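Local structure of Tll1590 protein (Thermosynechococcus elongatus, 6LDQ) at residues E84-F87 / E88-P91; Y180-W184 / V185-G189; M207-L210 / Y211-F215. The protein carries a glycosyltransferase 4-like domain of the GT-B clan and has the Rossmann-like alpha/beta fold seen in such domains, with one central sheet. One frame throughout, in Å; residues are numbered along the deposited sequence.

Contact 1: residues E84-F87 / E88-P91; sequences EKLF and ETLP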
loop_
_atom_site.group_PDB
_atom_site.type_symbol
_atom_site.label_atom_id
_atom_site.label_comp_id
_atom_site.label_asym_id
_atom_site.label_seq_id
_atom_site.Cartn_x
_atom_site.Cartn_y
_atom_site.Cartn_z
ATOM N N GLU A 84 16.058 -4.703 -2.064
ATOM C CA GLU A 84 17.105 -4.597 -1.046
ATOM C C GLU A 84 17.939 -3.321 -1.157
ATOM O O GLU A 84 18.787 -3.077 -0.289
ATOM C CB GLU A 84 18.011 -5.836 -1.114
ATOM C CG GLU A 84 18.722 -6.006 -2.443
ATOM C CD GLU A 84 18.000 -6.918 -3.418
ATOM O OE1 GLU A 84 18.666 -7.379 -4.372
ATOM O OE2 GLU A 84 16.783 -7.170 -3.257
ATOM N N LYS A 85 17.723 -2.504 -2.186
ATOM C CA LYS A 85 18.391 -1.212 -2.321
ATOM C C LYS A 85 17.401 -0.053 -2.379
ATOM O O LYS A 85 17.796 1.073 -2.704
ATOM C CB LYS A 85 19.273 -1.190 -3.576
ATOM C CG LYS A 85 20.548 -2.014 -3.471
ATOM C CD LYS A 85 21.591 -1.312 -2.617
ATOM C CE LYS A 85 22.612 -2.298 -2.083
ATOM N NZ LYS A 85 23.831 -2.305 -2.930
ATOM N N LEU A 86 16.121 -0.293 -2.086
ATOM C CA LEU A 86 15.124 0.753 -2.268
ATOM C C LEU A 86 14.979 1.664 -1.059
ATOM O O LEU A 86 14.566 2.817 -1.230
ATOM C CB LEU A 86 13.755 0.132 -2.608
ATOM C CG LEU A 86 13.571 -0.151 -4.101
ATOM C CD1 LEU A 86 12.168 -0.673 -4.401
ATOM C CD2 LEU A 86 13.856 1.110 -4.920
ATOM N N PHE A 87 15.303 1.184 0.155
ATOM C CA PHE A 87 15.017 1.964 1.362
ATOM C C PHE A 87 15.509 3.411 1.266
ATOM O O PHE A 87 14.828 4.341 1.725
ATOM C CB PHE A 87 15.625 1.290 2.596
ATOM C CG PHE A 87 15.201 1.933 3.877
ATOM C CD1 PHE A 87 13.922 1.745 4.363
ATOM C CD2 PHE A 87 16.061 2.765 4.567
ATOM C CE1 PHE A 87 13.521 2.366 5.532
ATOM C CE2 PHE A 87 15.666 3.381 5.729
ATOM C CZ PHE A 87 14.404 3.187 6.213
ATOM N N GLU A 88 16.699 3.630 0.682
ATOM C CA GLU A 88 17.248 4.984 0.681
ATOM C C GLU A 88 16.535 5.924 -0.291
ATOM O O GLU A 88 16.838 7.124 -0.280
ATOM C CB GLU A 88 18.751 4.957 0.363
ATOM C CG GLU A 88 19.115 4.819 -1.119
ATOM C CD GLU A 88 20.606 4.566 -1.338
ATOM O OE1 GLU A 88 21.383 4.730 -0.377
ATOM O OE2 GLU A 88 21.004 4.200 -2.468
ATOM N N THR A 89 15.612 5.411 -1.122
ATOM C CA THR A 89 14.867 6.202 -2.096
ATOM C C THR A 89 13.535 6.718 -1.560
ATOM O O THR A 89 12.927 7.590 -2.202
ATOM C CB THR A 89 14.583 5.382 -3.371
ATOM O OG1 THR A 89 13.507 4.459 -3.132
ATOM C CG2 THR A 89 15.811 4.593 -3.786
ATOM N N LEU A 90 13.104 6.237 -0.391
ATOM C CA LEU A 90 11.766 6.387 0.173
ATOM C C LEU A 90 11.437 7.820 0.601
ATOM O O LEU A 90 10.301 8.261 0.365
ATOM C CB LEU A 90 11.574 5.405 1.339
ATOM C CG LEU A 90 11.692 3.931 0.923
ATOM C CD1 LEU A 90 11.116 2.973 1.979
ATOM C CD2 LEU A 90 11.002 3.696 -0.438
ATOM N N PRO A 91 12.368 8.581 1.204
ATOM C CA PRO A 91 12.075 10.004 1.450
ATOM C C PRO A 91 11.716 10.774 0.188
ATOM O O PRO A 91 10.901 11.705 0.253
ATOM C CB PRO A 91 13.380 10.534 2.070
ATOM C CG PRO A 91 13.962 9.354 2.757
ATOM C CD PRO A 91 13.616 8.166 1.885
#

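Contact 2: residues Y180-W184 / V185-G189; sequences YLRRW and VSKAG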
loop_
_atom_site.group_PDB
_atom_site.type_symbol
_atom_site.label_atom_id
_atom_site.label_comp_id
_atom_site.label_asym_id
_atom_site.label_seq_id
_atom_site.Cartn_x
_atom_site.Cartn_y
_atom_site.Cartn_z
ATOM N N TYR A 180 4.844 -16.547 10.853
ATOM C CA TYR A 180 6.170 -15.935 10.887
ATOM C C TYR A 180 6.123 -14.579 11.571
ATOM O O TYR A 180 6.957 -14.279 12.435
ATOM C CB TYR A 180 6.733 -15.787 9.473
ATOM C CG TYR A 180 7.876 -14.801 9.419
ATOM C CD1 TYR A 180 9.159 -15.178 9.800
ATOM C CD2 TYR A 180 7.672 -13.478 9.019
ATOM C CE1 TYR A 180 10.215 -14.275 9.778
ATOM C CE2 TYR A 180 8.728 -12.565 8.994
ATOM C CZ TYR A 180 9.994 -12.968 9.376
ATOM O OH TYR A 180 11.043 -12.064 9.341
ATOM N N LEU A 181 5.169 -13.731 11.168
ATOM C CA LEU A 181 5.044 -12.400 11.752
ATOM C C LEU A 181 4.942 -12.478 13.271
ATOM O O LEU A 181 5.642 -11.759 13.993
ATOM C CB LEU A 181 3.820 -11.685 11.171
ATOM C CG LEU A 181 3.969 -10.567 10.125
ATOM C CD1 LEU A 181 2.590 -10.029 9.766
ATOM C CD2 LEU A 181 4.880 -9.426 10.597
ATOM N N ARG A 182 4.080 -13.358 13.770
ATOM C CA ARG A 182 3.854 -13.411 15.207
ATOM C C ARG A 182 5.031 -14.048 15.930
ATOM O O ARG A 182 5.275 -13.729 17.100
ATOM C CB ARG A 182 2.552 -14.154 15.513
ATOM C CG ARG A 182 1.316 -13.249 15.561
ATOM C CD ARG A 182 1.256 -12.323 14.331
ATOM N NE ARG A 182 0.004 -11.554 14.288
ATOM C CZ ARG A 182 -0.096 -10.255 14.565
ATOM N NH1 ARG A 182 0.981 -9.543 14.883
ATOM N NH2 ARG A 182 -1.277 -9.664 14.523
ATOM N N ARG A 183 5.785 -14.916 15.247
ATOM C CA ARG A 183 6.933 -15.576 15.867
ATOM C C ARG A 183 8.149 -14.668 15.896
ATOM O O ARG A 183 8.850 -14.586 16.914
ATOM C CB ARG A 183 7.273 -16.864 15.110
ATOM C CG ARG A 183 8.217 -17.856 15.828
ATOM C CD ARG A 183 8.190 -19.209 15.089
ATOM N NE ARG A 183 7.814 -19.003 13.681
ATOM C CZ ARG A 183 8.315 -19.675 12.642
ATOM N NH1 ARG A 183 9.221 -20.647 12.817
ATOM N NH2 ARG A 183 7.897 -19.367 11.427
ATOM N N TRP A 184 8.420 -13.982 14.786
ATOM C CA TRP A 184 9.710 -13.348 14.601
ATOM C C TRP A 184 9.659 -11.831 14.603
ATOM O O TRP A 184 10.693 -11.206 14.842
ATOM C CB TRP A 184 10.341 -13.827 13.286
ATOM C CG TRP A 184 10.721 -15.265 13.324
ATOM C CD1 TRP A 184 9.998 -16.317 12.846
ATOM C CD2 TRP A 184 11.921 -15.819 13.884
ATOM N NE1 TRP A 184 10.677 -17.492 13.063
ATOM C CE2 TRP A 184 11.860 -17.213 13.697
ATOM C CE3 TRP A 184 13.042 -15.266 14.507
ATOM C CZ2 TRP A 184 12.873 -18.068 14.129
ATOM C CZ3 TRP A 184 14.047 -16.116 14.937
ATOM C CH2 TRP A 184 13.953 -17.501 14.746
ATOM N N VAL A 185 8.497 -11.227 14.345
ATOM C CA VAL A 185 8.423 -9.775 14.229
ATOM C C VAL A 185 7.700 -9.187 15.436
ATOM O O VAL A 185 8.315 -8.503 16.256
ATOM C CB VAL A 185 7.751 -9.353 12.907
ATOM C CG1 VAL A 185 7.616 -7.829 12.828
ATOM C CG2 VAL A 185 8.530 -9.884 11.719
ATOM N N SER A 186 6.394 -9.420 15.552
ATOM C CA SER A 186 5.665 -8.808 16.657
ATOM C C SER A 186 4.272 -9.408 16.734
ATOM O O SER A 186 3.680 -9.752 15.706
ATOM C CB SER A 186 5.570 -7.284 16.484
ATOM O OG SER A 186 4.741 -6.711 17.472
ATOM N N LYS A 187 3.744 -9.489 17.956
ATOM C CA LYS A 187 2.365 -9.913 18.193
ATOM C C LYS A 187 1.373 -8.761 18.130
ATOM O O LYS A 187 0.158 -8.988 18.254
ATOM C CB LYS A 187 2.238 -10.586 19.564
ATOM C CG LYS A 187 3.174 -11.770 19.796
ATOM C CD LYS A 187 2.393 -13.048 19.964
ATOM C CE LYS A 187 3.186 -14.258 19.483
ATOM N NZ LYS A 187 4.621 -14.217 19.898
ATOM N N ALA A 188 1.857 -7.539 17.965
ATOM C CA ALA A 188 1.008 -6.364 17.997
ATOM C C ALA A 188 0.196 -6.247 16.706
ATOM O O ALA A 188 0.499 -6.876 15.690
ATOM C CB ALA A 188 1.860 -5.112 18.228
ATOM N N GLY A 189 -0.850 -5.426 16.763
ATOM C CA GLY A 189 -1.601 -5.038 15.584
ATOM C C GLY A 189 -2.715 -6.011 15.228
ATOM O O GLY A 189 -2.827 -7.117 15.765
#

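Contact 3: residues M207-L210 / Y211-F215; sequences MGQL and YRQLF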
loop_
_atom_site.group_PDB
_atom_site.type_symbol
_atom_site.label_atom_id
_atom_site.label_comp_id
_atom_site.label_asym_id
_atom_site.label_seq_id
_atom_site.Cartn_x
_atom_site.Cartn_y
_atom_site.Cartn_z
ATOM N N MET A 207 -11.228 -7.114 0.340
ATOM C CA MET A 207 -10.544 -5.866 0.685
ATOM C C MET A 207 -11.531 -4.706 0.795
ATOM O O MET A 207 -11.495 -3.929 1.762
ATOM C CB MET A 207 -9.470 -5.552 -0.352
ATOM C CG MET A 207 -8.263 -4.841 0.226
ATOM S SD MET A 207 -7.259 -5.934 1.259
ATOM C CE MET A 207 -6.466 -6.913 -0.013
ATOM N N GLY A 208 -12.406 -4.565 -0.205
ATOM C CA GLY A 208 -13.436 -3.544 -0.142
ATOM C C GLY A 208 -14.194 -3.577 1.163
ATOM O O GLY A 208 -14.413 -2.539 1.790
ATOM N N GLN A 209 -14.581 -4.782 1.605
ATOM C CA GLN A 209 -15.325 -4.918 2.853
ATOM C C GLN A 209 -14.510 -4.408 4.035
ATOM O O GLN A 209 -15.047 -3.753 4.935
ATOM C CB GLN A 209 -15.727 -6.382 3.061
ATOM C CG GLN A 209 -15.851 -6.794 4.528
ATOM C CD GLN A 209 -17.113 -6.240 5.155
ATOM O OE1 GLN A 209 -18.086 -5.964 4.453
ATOM N NE2 GLN A 209 -17.103 -6.057 6.471
ATOM N N LEU A 210 -13.210 -4.695 4.052
ATOM C CA LEU A 210 -12.370 -4.166 5.118
ATOM C C LEU A 210 -12.363 -2.643 5.089
ATOM O O LEU A 210 -12.595 -1.987 6.116
ATOM C CB LEU A 210 -10.951 -4.726 4.997
ATOM C CG LEU A 210 -10.658 -5.850 6.000
ATOM C CD1 LEU A 210 -10.413 -5.221 7.351
ATOM C CD2 LEU A 210 -11.809 -6.883 6.088
ATOM N N TYR A 211 -12.142 -2.066 3.902
ATOM C CA TYR A 211 -12.183 -0.614 3.753
ATOM C C TYR A 211 -13.442 -0.043 4.399
ATOM O O TYR A 211 -13.378 0.852 5.249
ATOM C CB TYR A 211 -12.135 -0.239 2.265
ATOM C CG TYR A 211 -10.855 -0.604 1.516
ATOM C CD1 TYR A 211 -9.761 -1.185 2.171
ATOM C CD2 TYR A 211 -10.747 -0.365 0.151
ATOM C CE1 TYR A 211 -8.611 -1.521 1.478
ATOM C CE2 TYR A 211 -9.615 -0.690 -0.554
ATOM C CZ TYR A 211 -8.535 -1.265 0.118
ATOM O OH TYR A 211 -7.408 -1.586 -0.601
ATOM N N ARG A 212 -14.602 -0.590 4.036
ATOM C CA ARG A 212 -15.850 -0.058 4.564
ATOM C C ARG A 212 -15.939 -0.239 6.074
ATOM O O ARG A 212 -16.375 0.668 6.789
ATOM C CB ARG A 212 -17.022 -0.717 3.841
ATOM C CG ARG A 212 -16.998 -0.455 2.338
ATOM C CD ARG A 212 -18.339 -0.771 1.684
ATOM N NE ARG A 212 -18.355 -2.143 1.197
ATOM C CZ ARG A 212 -18.777 -3.177 1.914
ATOM N NH1 ARG A 212 -18.752 -4.401 1.403
ATOM N NH2 ARG A 212 -19.219 -2.983 3.150
ATOM N N GLN A 213 -15.510 -1.395 6.578
ATOM C CA GLN A 213 -15.429 -1.603 8.023
ATOM C C GLN A 213 -14.613 -0.504 8.699
ATOM O O GLN A 213 -15.049 0.092 9.691
ATOM C CB GLN A 213 -14.797 -2.966 8.312
ATOM C CG GLN A 213 -15.734 -4.028 8.811
ATOM C CD GLN A 213 -15.030 -5.364 8.922
ATOM O OE1 GLN A 213 -15.455 -6.356 8.328
ATOM N NE2 GLN A 213 -13.926 -5.386 9.657
ATOM N N LEU A 214 -13.408 -0.250 8.185
ATOM C CA LEU A 214 -12.571 0.831 8.702
ATOM C C LEU A 214 -13.307 2.167 8.696
ATOM O O LEU A 214 -13.284 2.907 9.687
ATOM C CB LEU A 214 -11.294 0.942 7.869
ATOM C CG LEU A 214 -10.148 -0.026 8.141
ATOM C CD1 LEU A 214 -8.854 0.601 7.656
ATOM C CD2 LEU A 214 -10.065 -0.342 9.628
ATOM N N PHE A 215 -13.951 2.499 7.575
ATOM C CA PHE A 215 -14.600 3.799 7.444
ATOM C C PHE A 215 -15.755 3.950 8.427
ATOM O O PHE A 215 -15.968 5.035 8.981
ATOM C CB PHE A 215 -15.108 4.003 6.015
ATOM C CG PHE A 215 -14.031 4.301 5.006
ATOM C CD1 PHE A 215 -13.070 5.279 5.247
ATOM C CD2 PHE A 215 -13.992 3.615 3.804
ATOM C CE1 PHE A 215 -12.093 5.567 4.304
ATOM C CE2 PHE A 215 -13.010 3.887 2.863
ATOM C CZ PHE A 215 -12.065 4.877 3.109
#

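Contact 1: residues E84-F87 / E88-P91
A 3-10 turn that leads into helix 90-104 is built here by Leu86 and Thr89, with Phe87 and Leu90 repeating the spacing one residue later. Leu86 O is the atom to start from, because Thr89 holds it twice. The hydroxyl OG1 of Thr89 donates to Leu86 O at 2.7 Å, lying in the carbonyl plane on a lone pair. The amide of the same residue also donates, with Thr89 N 2.8 Å from Leu86 O, but it comes from above that plane, so the two donors use different parts of one oxygen. The threonine hydroxyl can reach back because chi1 is 77°, which places OG1 between the backbone N and the carbonyl carbon. The methyl then lies beside the backbone N, where Thr89 CG2 is 3.4 Å from Leu86 O. Side chain also meets side chain: CD2 of Leu86 approaches OG1 of Thr89 at 3.8 Å.

The next bond, Leu90 N to Phe87 O at 3.3 Å, is weak, although its N-H points nearly straight at the oxygen. It carries the three-residue spacing on into the start of the helix. The side chain of Leu90 curls back over the same carbonyl, with CG 3.3 Å from Phe87 O.

Leu86 and Leu90 are buried, and both touch Leu115 of helix 113-126. Trp118 of that helix meets the Phe87 ring edge-to-face and also touches Leu90 and Pro91. The turn thus brings the beginning of helix 90-104 against the neighbouring helix 113-126. A chi1 of -172° sets the Phe87 ring beside its own carbonyl carbon, on the side where the Leu90 side chain crosses it at about a right angle, and there Phe87 CD1 touches Leu90 CD1 at 3.9 Å.

Contact 2: residues Y180-W184 / V185-G189
Leu181 O takes two backbone hydrogen bonds at the end of helix 175-185, one from Val185 N at 2.9 Å and one from Ser186 N, reaching it from opposite faces of its carbonyl plane. The bond from Ser186 spans five residues and belongs to the wider pi-type turn that closes the helix.

One residue on, Arg182 reaches forward along the departing chain. A bend at chi2 (48°) takes its guanidinium to the backbone oxygens that follow. NH1 is shared: it bonds Ser186 O at 2.8 Å and Ala188 O at the same length, both near the guanidinium plane, the second being much the straighter. NH2 of Arg182 adds a longer bond to Gly189 O at 3.2 Å, while NE forms a salt bridge with Glu178. Lys187 folds the other way, and its NZ donates to Arg182 O at 2.9 Å. An ST turn, Ala188 N to Ser186 OG, tightens the loop.

On the buried side Leu181 CD2 packs against Val185 CB at 3.7 Å, and both residues touch Leu164 of helix 153-166. Five backbone carbonyls at this helix end and exit are therefore met by donors, three of them by the guanidinium of Arg182. Its charge is paired with Glu178, and by binding those carbonyls it fixes the exit chain, whereas Lys187 probably offsets the negative end of the helix dipole.

Contact 3: residues M207-L210 / Y211-F215
Tyr211 turns its side chain back along helix 200-216 onto Met207, one turn earlier. With chi1 at -65° its CG sits beside the backbone N, and CB rests 3.3 Å from Gly208 O. The ring then passes the carbonyl of Met207: CG is 3.4 Å from Met207 O, and that oxygen lies over one face of the ring, displaced toward its rim, with CD1 3.3 Å away. Met207 O is engaged from another quarter too, since Tyr211 N donates to it at 2.9 Å in a nearly straight bond (172°). Farther out the ring meets side chain instead of backbone. Met207 CG touches Tyr211 CE1 at 3.6 Å and lies 3.5 Å from OH. The hydroxyl itself is hydrogen-bonded to His110 ND1 on strand 108-112, and Trp45 packs edge-to-face with the ring.

Another flank of the helix is polar. Gln209, with CG anti to its N and a bend at chi2, points its amide along the helix, and its NE2 donates in plane to a lone pair of Gln213 OE1. At 2.5 Å, Gln209 NE2 to Gln213 OE1 is shorter than such a bond should be, so its exact length is doubtful. The two amide planes are 59° apart. Nearby, the Arg212 guanidinium stands almost perpendicular to the Gln209 amide, and Gln209 CA lies over one of its faces.

The amides of Tyr211, Arg212, Gln213 and Leu214 each donate to the carbonyl four residues earlier. This is an alpha-helix with one side laid on the parallel strands of a Rossmann-like sheet: Tyr211 reaches Leu108 and Leu132, and Leu214 also touches Leu132.

How the contacts relate
The three contacts follow one another along the chain without overlapping, and none touches another. Contact 1 opens helix 90-104, contact 2 closes helix 175-185, and contact 3 lies within helix 200-216, so each belongs to the helical layers around one mixed, mostly parallel sheet. Centres are about 23 Å apart for contacts 1 and 2, and again for contacts 2 and 3; contacts 1 and 3, about 30 Å apart, lie on opposite sides of the chain's centre. Strand 191-193, at one edge of the sheet, comes between contacts 2 and 3 in sequence. Contact 1 sits where helix 90-104 meets helix 113-126, and contact 3 sets helix 200-216 on strands 108-112 and 130-134.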